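PDB 3RRK: V-type ATPase 116 kDa subunit from Meiothermus ruber, which probably serves as the stator subunit I, homologous to eukaryotic subunit a, of a rotary proton-translocating V-type ATPase, represented here by its cytoplasmic N-terminal domain. Local coordinates for residues A[60-65]-A[269-274]. Sequence-based numbering, arbitrary orientation.
Sequences AELKRW and DEVARY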
loop_
_atom_site.group_PDB
_atom_site.type_symbol
_atom_site.label_atom_id
_atom_site.label_comp_id
_atom_site.label_asym_id
_atom_site.label_seq_id
_atom_site.Cartn_x
_atom_site.Cartn_y
_atom_site.Cartn_z
ATOM N N ALA A 60 8.747 -18.298 17.401
ATOM C CA ALA A 60 8.188 -17.032 17.811
ATOM C C ALA A 60 9.153 -15.882 17.511
ATOM O O ALA A 60 8.738 -14.780 17.140
ATOM C CB ALA A 60 7.822 -17.082 19.245
ATOM N N GLU A 61 10.442 -16.134 17.661
ATOM C CA GLU A 61 11.443 -15.140 17.266
ATOM C C GLU A 61 11.380 -14.852 15.763
ATOM O O GLU A 61 11.406 -13.692 15.341
ATOM C CB GLU A 61 12.856 -15.585 17.686
ATOM C CG GLU A 61 13.045 -15.747 19.209
ATOM C CD GLU A 61 14.289 -16.552 19.611
ATOM O OE1 GLU A 61 15.118 -16.899 18.734
ATOM O OE2 GLU A 61 14.428 -16.858 20.817
ATOM N N LEU A 62 11.284 -15.909 14.953
ATOM C CA LEU A 62 11.152 -15.751 13.514
ATOM C C LEU A 62 9.959 -14.852 13.210
ATOM O O LEU A 62 10.099 -13.888 12.461
ATOM C CB LEU A 62 11.012 -17.108 12.814
ATOM C CG LEU A 62 10.645 -17.118 11.312
ATOM C CD1 LEU A 62 11.529 -16.167 10.481
ATOM C CD2 LEU A 62 10.673 -18.540 10.720
ATOM N N LYS A 63 8.798 -15.153 13.802
ATOM C CA LYS A 63 7.602 -14.367 13.526
ATOM C C LYS A 63 7.833 -12.901 13.876
ATOM O O LYS A 63 7.423 -12.019 13.126
ATOM C CB LYS A 63 6.371 -14.909 14.262
ATOM C CG LYS A 63 5.866 -16.266 13.790
ATOM C CD LYS A 63 5.058 -16.187 12.494
ATOM C CE LYS A 63 3.561 -16.032 12.772
ATOM N NZ LYS A 63 2.743 -15.990 11.513
ATOM N N ARG A 64 8.489 -12.631 15.003
ATOM C CA ARG A 64 8.760 -11.240 15.405
ATOM C C ARG A 64 9.738 -10.515 14.476
ATOM O O ARG A 64 9.589 -9.303 14.235
ATOM C CB ARG A 64 9.194 -11.137 16.885
ATOM C CG ARG A 64 8.109 -11.653 17.848
ATOM C CD ARG A 64 8.641 -11.984 19.242
ATOM N NE ARG A 64 9.500 -10.921 19.754
ATOM C CZ ARG A 64 10.193 -11.021 20.879
ATOM N NH1 ARG A 64 10.124 -12.136 21.594
ATOM N NH2 ARG A 64 10.946 -10.013 21.286
ATOM N N TRP A 65 10.720 -11.247 13.940
ATOM C CA TRP A 65 11.658 -10.645 12.988
ATOM C C TRP A 65 10.985 -10.325 11.659
ATOM O O TRP A 65 11.303 -9.328 11.015
ATOM C CB TRP A 65 12.878 -11.539 12.770
ATOM C CG TRP A 65 13.934 -11.409 13.798
ATOM C CD1 TRP A 65 14.324 -12.362 14.694
ATOM C CD2 TRP A 65 14.741 -10.254 14.063
ATOM N NE1 TRP A 65 15.334 -11.877 15.494
ATOM C CE2 TRP A 65 15.615 -10.586 15.124
ATOM C CE3 TRP A 65 14.817 -8.972 13.499
ATOM C CZ2 TRP A 65 16.546 -9.684 15.643
ATOM C CZ3 TRP A 65 15.751 -8.078 14.004
ATOM C CH2 TRP A 65 16.605 -8.442 15.069
ATOM N N ASP A 269 18.146 -10.336 7.240
ATOM C CA ASP A 269 19.119 -11.405 7.472
ATOM C C ASP A 269 18.672 -12.357 8.546
ATOM O O ASP A 269 18.979 -13.554 8.491
ATOM C CB ASP A 269 20.494 -10.863 7.883
ATOM C CG ASP A 269 21.058 -9.886 6.883
ATOM O OD1 ASP A 269 20.666 -9.951 5.691
ATOM O OD2 ASP A 269 21.888 -9.047 7.298
ATOM N N GLU A 270 17.984 -11.814 9.550
ATOM C CA GLU A 270 17.561 -12.627 10.670
ATOM C C GLU A 270 16.552 -13.656 10.195
ATOM O O GLU A 270 16.624 -14.836 10.555
ATOM C CB GLU A 270 16.985 -11.754 11.776
ATOM C CG GLU A 270 18.055 -11.105 12.600
ATOM C CD GLU A 270 18.803 -12.120 13.427
ATOM O OE1 GLU A 270 18.393 -13.294 13.428
ATOM O OE2 GLU A 270 19.795 -11.754 14.079
ATOM N N VAL A 271 15.638 -13.209 9.346
ATOM C CA VAL A 271 14.625 -14.085 8.794
ATOM C C VAL A 271 15.240 -15.205 7.933
ATOM O O VAL A 271 14.922 -16.385 8.116
ATOM C CB VAL A 271 13.582 -13.271 8.028
ATOM C CG1 VAL A 271 12.698 -14.175 7.218
ATOM C CG2 VAL A 271 12.761 -12.415 9.019
ATOM N N ALA A 272 16.151 -14.841 7.038
ATOM C CA ALA A 272 16.858 -15.827 6.223
ATOM C C ALA A 272 17.558 -16.859 7.084
ATOM O O ALA A 272 17.560 -18.056 6.783
ATOM C CB ALA A 272 17.866 -15.145 5.303
ATOM N N ARG A 273 18.163 -16.382 8.155
ATOM C CA ARG A 273 18.924 -17.244 9.035
ATOM C C ARG A 273 17.985 -18.252 9.688
ATOM O O ARG A 273 18.259 -19.448 9.705
ATOM C CB ARG A 273 19.636 -16.382 10.072
ATOM C CG ARG A 273 20.417 -17.109 11.138
ATOM C CD ARG A 273 21.134 -16.078 11.999
ATOM N NE ARG A 273 21.717 -15.028 11.160
ATOM C CZ ARG A 273 22.050 -13.813 11.590
ATOM N NH1 ARG A 273 21.860 -13.473 12.859
ATOM N NH2 ARG A 273 22.565 -12.929 10.744
ATOM N N TYR A 274 16.862 -17.768 10.201
ATOM C CA TYR A 274 15.890 -18.642 10.842
ATOM C C TYR A 274 15.250 -19.603 9.868
ATOM O O TYR A 274 15.098 -20.777 10.173
ATOM C CB TYR A 274 14.790 -17.833 11.539
ATOM C CG TYR A 274 15.147 -17.402 12.935
ATOM C CD1 TYR A 274 14.739 -18.138 14.040
ATOM C CD2 TYR A 274 15.904 -16.269 13.148
ATOM C CE1 TYR A 274 15.075 -17.740 15.323
ATOM C CE2 TYR A 274 16.246 -15.868 14.412
ATOM C CZ TYR A 274 15.831 -16.598 15.498
ATOM O OH TYR A 274 16.179 -16.168 16.758
HETATM O O HOH W 1 16.984 -13.310 17.525
#
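Trp-65 lies flat against the side chain of Glu-270, and this stack is the tightly packed part of the contact between 60-65 and 269-274. Glu-270 CG sits over the six-membered ring of Trp-65, 3.6 Å from its centroid and only 11° off the normal, a CH-pi contact, while CB covers the junction of the two rings. A bend at chi2 (-69°) folds the Glu-270 chain along the indole, and its carboxylate ends up nearly parallel to the ring plane. Val-271 CG2 packs against Trp-65 CB at 3.9 Å, and Leu-62 CD1 spans Val-271 CG1 and Tyr-274 CB, the latter at 3.8 Å. Leu-94 of helix 94-138 also touches Trp-65, so a third helix joins the packing of the buried indole.

Whereas Trp-65 and Glu-270 are buried, Glu-61 and Tyr-274 are partly exposed, and here the contact turns polar. Tyr-274 OH donates to Glu-61 OE1, which meets the phenol at its edge with the carboxylate turned almost perpendicular to the ring. An ordered water accepts from Trp-65 NE1 at 3.0 Å and donates to Tyr-274 OH, bridging two rings that meet obliquely. Replacing Trp-65 by an alanine removes the indole, which is likely to open a gap over the Glu-270 methylenes and leave this water without its N-H donor.

The two segments run roughly antiparallel at 149°, their axes approaching to 9.2 Å, where helix 56-79 packs near the C-terminal end of the long helix 224-281; segment 60-65 belongs to the proximal-lobe sequence. Glu-270 OE2 also forms a salt bridge with Arg-266, which would be expected to stabilise its negative charge beside the indole; a second, to the poorly ordered Arg-273, is less certain. The chemistry thus implies an interface with an apolar centre, in which acidic side chains contribute both methylene packing and a hydrogen-bond acceptor.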